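Local coordinates for N-acetylmuramoyl-L-alanine amidase (Peptoclostridium difficile, PDB 4RN7), which probably hydrolyses the bond between N-acetylmuramic acid and L-alanine of peptidoglycan, as the zinc-binding amidase domain of a longer, membrane-associated protein, at residues A[6-11]-A[49-54]; A[10-15]-A[26-31]; A[30-35]-A[80-85]; A[40-45]-A[170-175]; A[95-100]-A[143-148]. All coordinates share one frame; numbering follows the deposited sequence. Where two conformers were deposited one is given.

In the fold
The chain, the C-terminal amidase domain of a longer protein, is an alpha/beta sandwich whose mixed six-stranded sheet carries helices on both faces. Contact 1 pairs edge strand 49-53 with strand 4-10, and contact 5 joins 95-99 to 144-151; strand 77-84, used by contact 3, lies between the two pairs. Helix 28-44 serves contacts 2, 3 and 4 in turn. Contacts 2 and 3, with centres about 7 Å apart, share the zinc ion, whereas contact 4 lies about 19 Å from contact 2, centre to centre. Along the chain contact 5 is nested within the loop closed by contact 4. Metal ligands from distant sequence positions thus converge at one end of a common framework.

Contact 1. Residues A[6-11]-A[49-54]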
# COMPACT_ATOMS: atom_id res chain seq x y z
N VAL A 6 -3.03 -12.64 0.74
CA VAL A 6 -2.50 -11.29 0.58
C VAL A 6 -2.64 -10.57 1.91
O VAL A 6 -3.74 -10.46 2.44
CB VAL A 6 -3.25 -10.53 -0.51
CG1 VAL A 6 -2.67 -9.13 -0.70
CG2 VAL A 6 -3.19 -11.31 -1.83
N PHE A 7 -1.51 -10.11 2.46
CA PHE A 7 -1.51 -9.38 3.72
C PHE A 7 -1.52 -7.89 3.40
O PHE A 7 -0.60 -7.39 2.73
CB PHE A 7 -0.28 -9.74 4.54
CG PHE A 7 -0.27 -9.17 5.94
CD1 PHE A 7 0.22 -7.89 6.18
CD2 PHE A 7 -0.74 -9.92 7.01
CE1 PHE A 7 0.24 -7.36 7.45
CE2 PHE A 7 -0.71 -9.39 8.29
CZ PHE A 7 -0.23 -8.12 8.51
N ILE A 8 -2.55 -7.18 3.86
CA ILE A 8 -2.68 -5.75 3.60
C ILE A 8 -2.34 -5.00 4.89
O ILE A 8 -2.89 -5.28 5.94
CB ILE A 8 -4.10 -5.37 3.18
CG1 ILE A 8 -4.51 -6.10 1.90
CG2 ILE A 8 -4.21 -3.85 2.97
CD1 ILE A 8 -3.61 -5.80 0.70
N ASP A 9 -1.42 -4.03 4.79
CA ASP A 9 -0.96 -3.29 5.96
C ASP A 9 -1.27 -1.79 5.81
O ASP A 9 -0.52 -1.05 5.16
CB ASP A 9 0.54 -3.48 6.14
CG ASP A 9 1.11 -2.62 7.26
OD1 ASP A 9 0.53 -2.64 8.38
OD2 ASP A 9 2.12 -1.92 7.03
N PRO A 10 -2.38 -1.32 6.40
CA PRO A 10 -2.66 0.12 6.33
C PRO A 10 -1.71 0.87 7.27
O PRO A 10 -1.77 0.67 8.48
CB PRO A 10 -4.11 0.24 6.84
CG PRO A 10 -4.60 -1.20 7.09
CD PRO A 10 -3.37 -2.06 7.20
N GLY A 11 -0.84 1.71 6.72
CA GLY A 11 0.21 2.32 7.52
C GLY A 11 -0.31 3.16 8.66
O GLY A 11 -1.40 3.75 8.58
N ILE A 49 -8.26 -16.13 -3.46
CA ILE A 49 -7.61 -15.14 -2.60
C ILE A 49 -8.17 -15.06 -1.17
O ILE A 49 -9.38 -14.97 -0.98
CB ILE A 49 -7.69 -13.73 -3.21
CG1 ILE A 49 -7.14 -13.73 -4.64
CG2 ILE A 49 -6.92 -12.73 -2.36
CD1 ILE A 49 -5.63 -13.83 -4.71
N GLN A 50 -7.27 -15.12 -0.18
CA GLN A 50 -7.62 -14.88 1.21
C GLN A 50 -6.92 -13.61 1.65
O GLN A 50 -5.72 -13.44 1.41
CB GLN A 50 -7.14 -16.00 2.12
CG GLN A 50 -7.02 -17.37 1.49
CD GLN A 50 -6.68 -18.44 2.52
OE1 GLN A 50 -7.53 -19.25 2.87
NE2 GLN A 50 -5.45 -18.42 3.01
N VAL A 51 -7.65 -12.71 2.29
CA VAL A 51 -7.06 -11.46 2.74
C VAL A 51 -6.83 -11.46 4.25
O VAL A 51 -7.69 -11.91 5.02
CB VAL A 51 -7.95 -10.27 2.36
CG1 VAL A 51 -7.41 -8.98 2.96
CG2 VAL A 51 -8.03 -10.15 0.85
N VAL A 52 -5.66 -10.98 4.65
CA VAL A 52 -5.34 -10.79 6.06
C VAL A 52 -4.93 -9.33 6.17
O VAL A 52 -4.19 -8.84 5.33
CB VAL A 52 -4.18 -11.69 6.49
CG1 VAL A 52 -3.82 -11.45 7.95
CG2 VAL A 52 -4.54 -13.15 6.25
N VAL A 53 -5.43 -8.61 7.18
CA VAL A 53 -5.07 -7.20 7.30
C VAL A 53 -4.41 -6.96 8.65
O VAL A 53 -4.76 -7.62 9.64
CB VAL A 53 -6.29 -6.26 7.15
CG1 VAL A 53 -7.01 -6.53 5.84
CG2 VAL A 53 -7.25 -6.42 8.32
N SER A 54 -3.47 -6.02 8.74
CA SER A 54 -2.85 -5.79 10.03
C SER A 54 -3.82 -5.07 10.97
O SER A 54 -3.80 -5.28 12.19
CB SER A 54 -1.54 -5.02 9.90
OG SER A 54 -1.76 -3.77 9.29
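V6, F7 and I8 pair with V51, V52 and V53 as the two strands of a beta-alpha-beta crossover, in which helix 28-44 carries the chain from strand 4-10 to its parallel neighbour at the sheet edge, 49-53. The strand axes lie 4.6 Å apart at their closest, and their directions differ by 30°. As parallel pairing requires, one residue bonds to two across the way: V52 N gives its hydrogen to V6 O at 3.0 Å, and V52 O receives that of I8 N at 2.8 Å. Bonds from V6 N to Q50 O and from S54 N to I8 O extend the pattern in both directions, while F7 turns its own backbone bonds to V77 and V79 on the other flank.

Side chains alternate between the faces. V6, I8, V51 and V53 lie on the face covered by helix 28-44, where I8 CB meets V53 CG1 at 4.1 Å. F7 and V52 lie on the other, against helix 63-72 and the loop after it. With CG anti to the backbone N (chi1 -173°), the F7 ring swings toward the edge strand; its CD2 comes within 3.6 Å of V52 CG1, and CZ lies equally near S54 CB.

Where strand 49-53 gives way to S54, D9 provides the link. Its carboxylate has two partners outside the pair of strands, S80 OG bonded to OD2 and R66 in a salt bridge with OD1. The third is S54 OG, which donates to D9 OD1 at 2.7 Å, on the anti lone pair of that oxygen.

Contact 2. Residues A[10-15]-A[26-31]. With ZN (zinc ion), chain B.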
# COMPACT_ATOMS: atom_id res chain seq x y z
N PRO A 10 -2.38 -1.32 6.40
CA PRO A 10 -2.66 0.12 6.33
C PRO A 10 -1.71 0.87 7.27
O PRO A 10 -1.77 0.67 8.48
CB PRO A 10 -4.11 0.24 6.84
CG PRO A 10 -4.60 -1.20 7.09
CD PRO A 10 -3.37 -2.06 7.20
N GLY A 11 -0.84 1.71 6.72
CA GLY A 11 0.21 2.32 7.52
C GLY A 11 -0.31 3.16 8.66
O GLY A 11 -1.40 3.75 8.58
N HIS A 12 0.48 3.21 9.73
CA HIS A 12 0.17 4.04 10.89
C HIS A 12 -1.10 3.56 11.61
O HIS A 12 -1.57 2.45 11.36
CB HIS A 12 0.13 5.52 10.48
CG HIS A 12 1.32 5.93 9.67
ND1 HIS A 12 2.53 6.27 10.25
CD2 HIS A 12 1.50 6.04 8.33
CE1 HIS A 12 3.40 6.59 9.30
NE2 HIS A 12 2.80 6.44 8.13
N GLY A 13 -1.65 4.37 12.50
CA GLY A 13 -2.79 3.93 13.28
C GLY A 13 -2.69 4.34 14.73
O GLY A 13 -1.59 4.42 15.28
N GLY A 14 -3.84 4.60 15.34
CA GLY A 14 -3.90 4.95 16.75
C GLY A 14 -3.12 6.21 17.00
O GLY A 14 -3.29 7.22 16.31
N ASN A 15 -2.23 6.16 17.99
CA ASN A 15 -1.41 7.31 18.34
C ASN A 15 -0.49 7.78 17.21
O ASN A 15 -0.05 8.94 17.21
CB ASN A 15 -0.60 7.00 19.60
CG ASN A 15 -0.00 8.24 20.23
OD1 ASN A 15 -0.69 9.00 20.91
ND2 ASN A 15 1.29 8.46 20.00
N ARG A 26 -6.53 16.41 8.23
CA ARG A 26 -6.85 15.02 7.99
C ARG A 26 -5.57 14.26 8.24
O ARG A 26 -4.48 14.82 8.04
CB ARG A 26 -7.29 14.80 6.55
CG ARG A 26 -8.62 15.45 6.21
CD ARG A 26 -9.14 14.95 4.88
NE ARG A 26 -10.51 15.38 4.63
CZ ARG A 26 -10.84 16.49 3.98
NH1 ARG A 26 -9.89 17.28 3.51
NH2 ARG A 26 -12.11 16.81 3.80
N TYR A 27 -5.69 13.02 8.70
CA TYR A 27 -4.53 12.20 9.03
C TYR A 27 -4.33 11.08 8.05
O TYR A 27 -5.27 10.37 7.70
CB TYR A 27 -4.71 11.55 10.40
CG TYR A 27 -4.98 12.54 11.50
CD1 TYR A 27 -4.23 13.70 11.61
CD2 TYR A 27 -5.99 12.31 12.43
CE1 TYR A 27 -4.48 14.61 12.62
CE2 TYR A 27 -6.24 13.21 13.44
CZ TYR A 27 -5.48 14.36 13.53
OH TYR A 27 -5.73 15.26 14.54
N GLU A 28 -3.08 10.88 7.64
CA GLU A 28 -2.70 9.74 6.81
C GLU A 28 -3.24 8.41 7.34
O GLU A 28 -3.73 7.59 6.56
CB GLU A 28 -1.18 9.67 6.66
CG GLU A 28 -0.68 8.39 6.01
CD GLU A 28 0.84 8.29 5.98
OE1 GLU A 28 1.51 9.27 6.39
OE2 GLU A 28 1.36 7.24 5.56
N LYS A 29 -3.17 8.19 8.65
CA LYS A 29 -3.63 6.92 9.22
C LYS A 29 -5.05 6.58 8.79
O LYS A 29 -5.36 5.42 8.53
CB LYS A 29 -3.52 6.90 10.75
CG LYS A 29 -4.40 7.94 11.47
CD LYS A 29 -4.54 7.58 12.97
CE LYS A 29 -5.52 8.52 13.67
NZ LYS A 29 -5.69 8.22 15.13
N ASP A 30 -5.91 7.60 8.70
CA ASP A 30 -7.32 7.36 8.43
C ASP A 30 -7.54 7.09 6.95
O ASP A 30 -8.34 6.23 6.57
CB ASP A 30 -8.16 8.56 8.86
CG ASP A 30 -8.21 8.74 10.36
OD1 ASP A 30 -8.25 7.72 11.09
OD2 ASP A 30 -8.20 9.91 10.80
N LEU A 31 -6.83 7.83 6.12
CA LEU A 31 -6.95 7.66 4.68
C LEU A 31 -6.33 6.33 4.24
O LEU A 31 -6.86 5.65 3.35
CB LEU A 31 -6.29 8.84 3.97
CG LEU A 31 -6.96 10.16 4.35
CD1 LEU A 31 -6.13 11.39 3.95
CD2 LEU A 31 -8.34 10.22 3.71
ZN ZN B . 3.33 6.64 6.09
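H12 sets its CG anti to its own carbonyl carbon (chi1 -49°) and E28 sets its CG anti to the backbone N (chi1 170°), and these two torsions bring the imidazole and the carboxylate onto one zinc ion. E28 runs fully extended to the metal, which its OE2 binds at 2.1 Å; H12 NE2 binds at the same length. The two ligand atoms, H12 NE2 and E28 OE2, sit 3.1 Å apart as neighbours in the coordination shell. E28 OE2 lies at the edge of the imidazole, near its plane, 3.0 Å from H12 CD2, while the carboxylate as a whole is turned 71° to the ring.

This is two thirds of the protein part of the zinc site of the amidase domain, completed by H82. The loop after strand 4-10 supplies the histidine and the first turn of helix 28-44 the glutamate, with Y27 in the N-cap position just before it. Second-shell bonds fix both ligands: H12 ND1 pairs with D16, and E28 OE1 accepts from T19 N.

K29, one residue on, meets the loop further along, at G13 and G14. Its CB packs 3.6 Å from G13 N, and its straight chain follows the glycine backbone until NZ donates to G14 O at 2.9 Å, from a position tilted out of the carbonyl plane. The same ammonium group forms a salt bridge with D58, whose other carboxylate oxygen accepts from G14 N.

Contact 3. Residues A[30-35]-A[80-85]. With ZN (zinc ion), chain B.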
# COMPACT_ATOMS: atom_id res chain seq x y z
N ASP A 30 -5.91 7.60 8.70
CA ASP A 30 -7.32 7.36 8.43
C ASP A 30 -7.54 7.09 6.95
O ASP A 30 -8.34 6.23 6.57
CB ASP A 30 -8.16 8.56 8.86
CG ASP A 30 -8.21 8.74 10.36
OD1 ASP A 30 -8.25 7.72 11.09
OD2 ASP A 30 -8.20 9.91 10.80
N LEU A 31 -6.83 7.83 6.12
CA LEU A 31 -6.95 7.66 4.68
C LEU A 31 -6.33 6.33 4.24
O LEU A 31 -6.86 5.65 3.35
CB LEU A 31 -6.29 8.84 3.97
CG LEU A 31 -6.96 10.16 4.35
CD1 LEU A 31 -6.13 11.39 3.95
CD2 LEU A 31 -8.34 10.22 3.71
N ASN A 32 -5.23 5.95 4.87
CA ASN A 32 -4.65 4.63 4.62
C ASN A 32 -5.66 3.51 4.87
O ASN A 32 -5.75 2.56 4.08
CB ASN A 32 -3.44 4.40 5.53
CG ASN A 32 -2.22 5.20 5.11
OD1 ASN A 32 -2.17 5.80 4.02
ND2 ASN A 32 -1.21 5.20 5.99
N LEU A 33 -6.38 3.60 5.98
CA LEU A 33 -7.36 2.58 6.35
C LEU A 33 -8.50 2.55 5.31
O LEU A 33 -8.96 1.48 4.94
CB LEU A 33 -7.91 2.84 7.74
CG LEU A 33 -8.83 1.76 8.32
CD1 LEU A 33 -8.05 0.45 8.39
CD2 LEU A 33 -9.31 2.18 9.70
N GLN A 34 -8.91 3.73 4.81
CA GLN A 34 -9.99 3.79 3.84
C GLN A 34 -9.58 3.10 2.55
O GLN A 34 -10.33 2.29 2.01
CB GLN A 34 -10.38 5.24 3.53
CG GLN A 34 -11.08 5.95 4.69
CD GLN A 34 -11.35 7.41 4.39
OE1 GLN A 34 -11.16 7.87 3.26
NE2 GLN A 34 -11.79 8.15 5.39
N ILE A 35 -8.39 3.42 2.08
CA ILE A 35 -7.88 2.82 0.85
C ILE A 35 -7.68 1.31 1.03
O ILE A 35 -8.05 0.53 0.15
CB ILE A 35 -6.57 3.49 0.42
CG1 ILE A 35 -6.85 4.94 -0.03
CG2 ILE A 35 -5.87 2.72 -0.68
CD1 ILE A 35 -5.59 5.78 -0.20
N SER A 80 1.70 -2.80 1.75
CA SER A 80 1.52 -1.76 2.76
C SER A 80 1.01 -0.52 2.05
O SER A 80 1.47 -0.19 0.95
CB SER A 80 2.85 -1.46 3.45
OG SER A 80 2.67 -0.55 4.53
N ILE A 81 0.06 0.16 2.68
CA ILE A 81 -0.58 1.33 2.07
C ILE A 81 -0.24 2.57 2.88
O ILE A 81 -0.59 2.66 4.05
CB ILE A 81 -2.11 1.15 2.05
CG1 ILE A 81 -2.49 -0.06 1.17
CG2 ILE A 81 -2.79 2.42 1.56
CD1 ILE A 81 -2.11 0.12 -0.31
N HIS A 82 0.45 3.53 2.26
CA HIS A 82 0.86 4.76 2.93
C HIS A 82 0.56 5.95 2.01
O HIS A 82 0.18 5.75 0.87
CB HIS A 82 2.35 4.75 3.22
CG HIS A 82 2.73 3.99 4.45
ND1 HIS A 82 3.21 4.63 5.58
CD2 HIS A 82 2.72 2.67 4.74
CE1 HIS A 82 3.48 3.73 6.51
NE2 HIS A 82 3.20 2.53 6.03
N LEU A 83 0.71 7.17 2.53
CA LEU A 83 0.67 8.37 1.68
C LEU A 83 2.02 9.06 1.84
O LEU A 83 2.64 9.02 2.90
CB LEU A 83 -0.44 9.33 2.10
CG LEU A 83 -1.86 8.76 2.15
CD1 LEU A 83 -2.85 9.80 2.67
CD2 LEU A 83 -2.27 8.28 0.76
N ASN A 84 2.47 9.69 0.77
CA ASN A 84 3.77 10.31 0.81
C ASN A 84 3.69 11.69 1.47
O ASN A 84 2.61 12.26 1.65
CB ASN A 84 4.32 10.42 -0.62
CG ASN A 84 5.81 10.12 -0.68
OD1 ASN A 84 6.56 10.46 0.23
ND2 ASN A 84 6.24 9.48 -1.77
N ALA A 85 4.86 12.22 1.82
CA ALA A 85 4.94 13.55 2.40
C ALA A 85 6.27 14.18 2.03
O ALA A 85 7.30 13.50 2.04
CB ALA A 85 4.80 13.48 3.92
ZN ZN B . 3.33 6.64 6.09
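N32, I81 and L83 bury the most surface where helix 28-44 lies across strand 77-84 on one face of the alpha/beta sandwich. The segment axes approach to 7.7 Å and run at 136° to each other, about midway between perpendicular and antiparallel. I81 and L83, two apart on the strand, both face the helix, and N32 reaches the backbone between them.

I81 O stands over the face of the N32 amide, 3.2 Å from N32 CG, while N32 OD1 lies 3.4 Å from H82 CA. Although N32 ND2 is near I81 O, the angle is too poor for a hydrogen bond; the amide nitrogen instead donates to G11 O, with a weak bond to E28 OE2. N32 therefore joins the helix to the zinc-site loop while packing its amide against the strand backbone.

Aliphatic contacts flank this amide. I35 CG2 meets I81 CG2 at 3.8 Å, and L83 CD1 rests equally close to L31 CB, the two leucine side chains crossing at about a right angle. Helix 155-161 adds I161 to the leucine pair, and helix 164-185 covers the isoleucines with L170 and I174.

Between I81 and L83, H82 necessarily points to the opposite face. There its ND1 completes the protein ligands of the zinc ion, bound at 2.1 Å beside H12 NE2 and E28 OE2, and that glutamate oxygen also accepts a hydrogen bond from L83 N.

Contact 4. Residues A[40-45]-A[170-175]; sequences ANKLSK and LAEGIV
Segments 40-45 and 170-175, from helices 28-44 and 164-185, run in broadly the same direction, their axes crossing at -42° and coming no closer than 9.5 Å. The nearest backbone approach is at L43 and V175, with 6.3 Å between CA atoms. No hydrogen bond links the two segments, whose contact is made by K42 and L43 with A171, E172 and V175.

K42 has the largest share. Its CB lies 3.5 Å from V175 CG2, and from there the methylene chain passes over the second helix: CE reaches A171 CB at 3.9 Å, and CD comes within 3.3 Å of E172 OE1, the two side chains crossing at about a right angle. A bend at the last torsion (chi4 -53°) directs the ammonium group to a salt bridge with D168, one turn before E172. K42 NZ remains 4.1 Å from E172 OE1, beyond a salt bridge, although the carboxylate probably still contributes favourably to the field around the lysine. The other oxygen of E172 takes a hydrogen bond from Q176.

On the sheet side, L43 and V175 slide past each other in opposite directions, L43 CD2 touching V175 CG1 at 4.1 Å. L43 also packs on V6, I8, I49 and V51, so it lies in the angle between the helices and the strands. Such packing of adjacent helices over one face of a shared sheet is a layer of an alpha/beta sandwich, here well away from the zinc site.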
# COMPACT_ATOMS: atom_id res chain seq x y z
N ALA A 40 -8.88 -4.49 0.37
CA ALA A 40 -9.22 -5.76 1.00
C ALA A 40 -10.55 -6.33 0.50
O ALA A 40 -10.65 -7.52 0.21
CB ALA A 40 -9.24 -5.63 2.53
N ASN A 41 -11.56 -5.48 0.41
CA ASN A 41 -12.87 -5.92 -0.05
C ASN A 41 -12.82 -6.44 -1.48
O ASN A 41 -13.46 -7.44 -1.80
CB ASN A 41 -13.90 -4.79 0.07
CG ASN A 41 -15.30 -5.25 -0.32
OD1 ASN A 41 -15.93 -4.68 -1.21
ND2 ASN A 41 -15.79 -6.28 0.35
N LYS A 42 -12.06 -5.76 -2.34
CA LYS A 42 -11.95 -6.19 -3.74
C LYS A 42 -11.20 -7.51 -3.88
O LYS A 42 -11.61 -8.38 -4.64
CB LYS A 42 -11.28 -5.10 -4.59
CG LYS A 42 -12.14 -3.87 -4.83
CD LYS A 42 -11.45 -2.93 -5.82
CE LYS A 42 -12.13 -1.56 -5.87
NZ LYS A 42 -13.60 -1.63 -6.10
N LEU A 43 -10.09 -7.66 -3.15
CA LEU A 43 -9.32 -8.90 -3.21
C LEU A 43 -10.12 -10.09 -2.70
O LEU A 43 -10.04 -11.18 -3.26
CB LEU A 43 -8.02 -8.76 -2.41
CG LEU A 43 -6.94 -7.92 -3.08
CD1 LEU A 43 -5.84 -7.59 -2.09
CD2 LEU A 43 -6.36 -8.67 -4.29
N SER A 44 -10.90 -9.87 -1.64
CA SER A 44 -11.64 -10.96 -1.03
C SER A 44 -12.70 -11.55 -1.96
O SER A 44 -13.15 -12.67 -1.76
CB SER A 44 -12.28 -10.51 0.29
OG SER A 44 -13.46 -9.77 0.03
N LYS A 45 -13.07 -10.80 -3.00
CA LYS A 45 -14.06 -11.25 -3.97
C LYS A 45 -13.46 -12.19 -5.02
O LYS A 45 -14.18 -12.93 -5.69
CB LYS A 45 -14.73 -10.06 -4.67
CG LYS A 45 -15.53 -9.15 -3.74
CD LYS A 45 -16.31 -8.10 -4.52
N LEU A 170 -7.96 3.55 -7.54
CA LEU A 170 -6.63 3.22 -7.04
C LEU A 170 -6.63 1.79 -6.53
O LEU A 170 -5.75 0.99 -6.86
CB LEU A 170 -6.22 4.20 -5.94
CG LEU A 170 -4.99 3.86 -5.11
CD1 LEU A 170 -3.77 3.72 -6.01
CD2 LEU A 170 -4.77 4.94 -4.06
N ALA A 171 -7.64 1.45 -5.73
CA ALA A 171 -7.76 0.09 -5.20
C ALA A 171 -7.90 -0.92 -6.32
O ALA A 171 -7.30 -1.99 -6.27
CB ALA A 171 -8.91 -0.02 -4.20
N GLU A 172 -8.69 -0.59 -7.35
CA GLU A 172 -8.87 -1.51 -8.47
C GLU A 172 -7.54 -1.72 -9.19
O GLU A 172 -7.19 -2.86 -9.54
CB GLU A 172 -9.94 -0.99 -9.43
CG GLU A 172 -10.26 -1.94 -10.59
CD GLU A 172 -10.82 -3.29 -10.16
OE1 GLU A 172 -11.38 -3.40 -9.05
OE2 GLU A 172 -10.70 -4.25 -10.94
N GLY A 173 -6.80 -0.64 -9.39
CA GLY A 173 -5.49 -0.72 -10.01
C GLY A 173 -4.55 -1.62 -9.23
O GLY A 173 -3.83 -2.44 -9.80
N ILE A 174 -4.55 -1.46 -7.91
CA ILE A 174 -3.72 -2.29 -7.05
C ILE A 174 -4.12 -3.76 -7.13
O ILE A 174 -3.27 -4.64 -7.27
CB ILE A 174 -3.77 -1.82 -5.58
CG1 ILE A 174 -3.22 -0.39 -5.46
CG2 ILE A 174 -2.98 -2.77 -4.69
CD1 ILE A 174 -3.50 0.25 -4.11
N VAL A 175 -5.43 -4.03 -7.06
CA VAL A 175 -5.93 -5.40 -7.20
C VAL A 175 -5.40 -6.05 -8.47
O VAL A 175 -4.85 -7.15 -8.44
CB VAL A 175 -7.45 -5.44 -7.22
CG1 VAL A 175 -7.94 -6.85 -7.55
CG2 VAL A 175 -8.00 -5.01 -5.88

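Contact 5. Residues A[95-100]-A[143-148]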
# COMPACT_ATOMS: atom_id res chain seq x y z
N ILE A 95 2.55 8.74 -7.54
CA ILE A 95 2.60 7.53 -6.74
C ILE A 95 3.91 6.79 -7.02
O ILE A 95 4.37 6.75 -8.17
CB ILE A 95 1.40 6.64 -7.11
CG1 ILE A 95 0.11 7.29 -6.61
CG2 ILE A 95 1.55 5.23 -6.53
CD1 ILE A 95 -1.14 6.47 -6.88
N GLU A 96 4.52 6.23 -5.98
CA GLU A 96 5.71 5.39 -6.16
C GLU A 96 5.52 4.16 -5.30
O GLU A 96 4.76 4.17 -4.34
CB GLU A 96 6.98 6.13 -5.73
CG GLU A 96 6.95 6.67 -4.30
CD GLU A 96 8.16 7.53 -3.99
OE1 GLU A 96 8.48 8.42 -4.80
OE2 GLU A 96 8.80 7.31 -2.94
N THR A 97 6.21 3.08 -5.65
CA THR A 97 6.08 1.84 -4.89
C THR A 97 7.45 1.38 -4.41
O THR A 97 8.39 1.31 -5.20
CB THR A 97 5.45 0.76 -5.77
OG1 THR A 97 4.14 1.17 -6.15
CG2 THR A 97 5.35 -0.57 -5.00
N TRP A 98 7.57 1.09 -3.12
CA TRP A 98 8.83 0.68 -2.52
C TRP A 98 8.93 -0.84 -2.40
O TRP A 98 7.91 -1.52 -2.26
CB TRP A 98 8.95 1.23 -1.10
CG TRP A 98 8.92 2.73 -0.97
CD1 TRP A 98 8.88 3.65 -1.98
CD2 TRP A 98 8.95 3.46 0.26
NE1 TRP A 98 8.88 4.93 -1.44
CE2 TRP A 98 8.91 4.83 -0.07
CE3 TRP A 98 8.99 3.09 1.61
CZ2 TRP A 98 8.92 5.84 0.91
CZ3 TRP A 98 9.00 4.09 2.58
CH2 TRP A 98 8.97 5.44 2.22
N TYR A 99 10.16 -1.34 -2.43
CA TYR A 99 10.45 -2.73 -2.10
C TYR A 99 11.77 -2.77 -1.33
O TYR A 99 12.55 -1.82 -1.40
CB TYR A 99 10.52 -3.60 -3.36
CG TYR A 99 11.59 -3.17 -4.35
CD1 TYR A 99 11.36 -2.14 -5.24
CD2 TYR A 99 12.81 -3.82 -4.39
CE1 TYR A 99 12.33 -1.76 -6.15
CE2 TYR A 99 13.79 -3.44 -5.30
CZ TYR A 99 13.54 -2.41 -6.17
OH TYR A 99 14.51 -2.04 -7.08
N ARG A 100 12.03 -3.86 -0.60
CA ARG A 100 13.22 -3.94 0.26
C ARG A 100 14.52 -3.88 -0.53
O ARG A 100 14.57 -4.32 -1.68
CB ARG A 100 13.20 -5.19 1.16
CG ARG A 100 13.75 -6.45 0.51
CD ARG A 100 13.78 -7.64 1.47
NE ARG A 100 12.45 -7.92 2.02
CZ ARG A 100 11.55 -8.71 1.43
NH1 ARG A 100 10.36 -8.88 1.98
NH2 ARG A 100 11.85 -9.33 0.29
N PRO A 143 7.43 -11.73 -0.75
CA PRO A 143 7.42 -10.52 -1.57
C PRO A 143 6.54 -9.43 -0.96
O PRO A 143 5.37 -9.67 -0.63
CB PRO A 143 6.85 -11.00 -2.91
CG PRO A 143 7.35 -12.41 -3.01
CD PRO A 143 7.30 -12.95 -1.58
N ALA A 144 7.12 -8.24 -0.80
CA ALA A 144 6.50 -7.16 -0.03
C ALA A 144 6.73 -5.81 -0.70
O ALA A 144 7.86 -5.50 -1.11
CB ALA A 144 7.06 -7.14 1.39
N ILE A 145 5.67 -5.01 -0.79
CA ILE A 145 5.78 -3.66 -1.34
C ILE A 145 5.06 -2.67 -0.43
O ILE A 145 4.21 -3.06 0.38
CB ILE A 145 5.20 -3.55 -2.78
CG1 ILE A 145 3.70 -3.89 -2.80
CG2 ILE A 145 6.00 -4.45 -3.74
CD1 ILE A 145 3.02 -3.63 -4.14
N LEU A 146 5.43 -1.39 -0.55
CA LEU A 146 4.73 -0.33 0.16
C LEU A 146 4.40 0.69 -0.90
O LEU A 146 5.28 1.17 -1.60
CB LEU A 146 5.62 0.30 1.25
CG LEU A 146 5.03 1.45 2.08
CD1 LEU A 146 5.63 1.48 3.47
CD2 LEU A 146 5.22 2.82 1.40
N ILE A 147 3.11 0.99 -1.04
CA ILE A 147 2.68 1.96 -2.03
C ILE A 147 2.45 3.31 -1.37
O ILE A 147 1.65 3.40 -0.45
CB ILE A 147 1.39 1.53 -2.73
CG1 ILE A 147 1.49 0.07 -3.19
CG2 ILE A 147 1.12 2.42 -3.95
CD1 ILE A 147 0.16 -0.54 -3.62
N GLU A 148 3.15 4.34 -1.87
CA GLU A 148 2.96 5.72 -1.40
C GLU A 148 1.92 6.35 -2.32
O GLU A 148 2.25 6.77 -3.43
CB GLU A 148 4.27 6.51 -1.44
CG GLU A 148 5.35 6.01 -0.45
CD GLU A 148 5.07 6.40 0.99
OE1 GLU A 148 3.96 6.87 1.28
OE2 GLU A 148 5.96 6.23 1.85
O HOH W 1 10.29 -6.13 -0.30
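E96 and W98 meet E148 and L146 as the hydrogen-bonded pairs of an antiparallel strand pairing, with T97 and I147 forming the non-hydrogen-bonded pair between. The shortest of the cross-strand bonds is W98 N to L146 O, 2.7 Å and nearly straight at 175°; L146 N answers to W98 O, and E148 N to E96 O at 3.0 Å. The return bond from E96 N to E148 O is weak, stretched to 3.5 Å. Beyond the W98-L146 pair a water bridges the strands, accepting from R100 N and donating to A144 O at 2.6 Å.

On the face of E96, W98, L146 and E148, the indole N-H is satisfied within its own strand: W98 NE1 donates to E96 OE2 at 2.8 Å, in the ring plane and straight to within a degree. E96 OE1 forms a salt bridge with R127, so both carboxylate oxygens are occupied. One face of the indole receives L146 CD2, a CH-pi contact 4.1 Å from the centroid of the six-membered ring. Over the same face, likewise toward the rim but at another part of it, E148 OE2 stands 3.1 Å from W98 CH2, brought there by a bend at chi2 (-75°).

On the other face T97 CG2 packs 3.7 Å from I145 CB, while T97 OG1 is bonded to Q115. Past the end of the strand, R100 NE and NH1 donate to L137 O and M142 O, and NH2 pairs with D105.

Strand 144-151 lies between 95-99 and 77-84, whose H82 touches L146 and E148; strand 126-131 flanks 95-99 on its other edge, and helix 107-122 packs on I95 and I145.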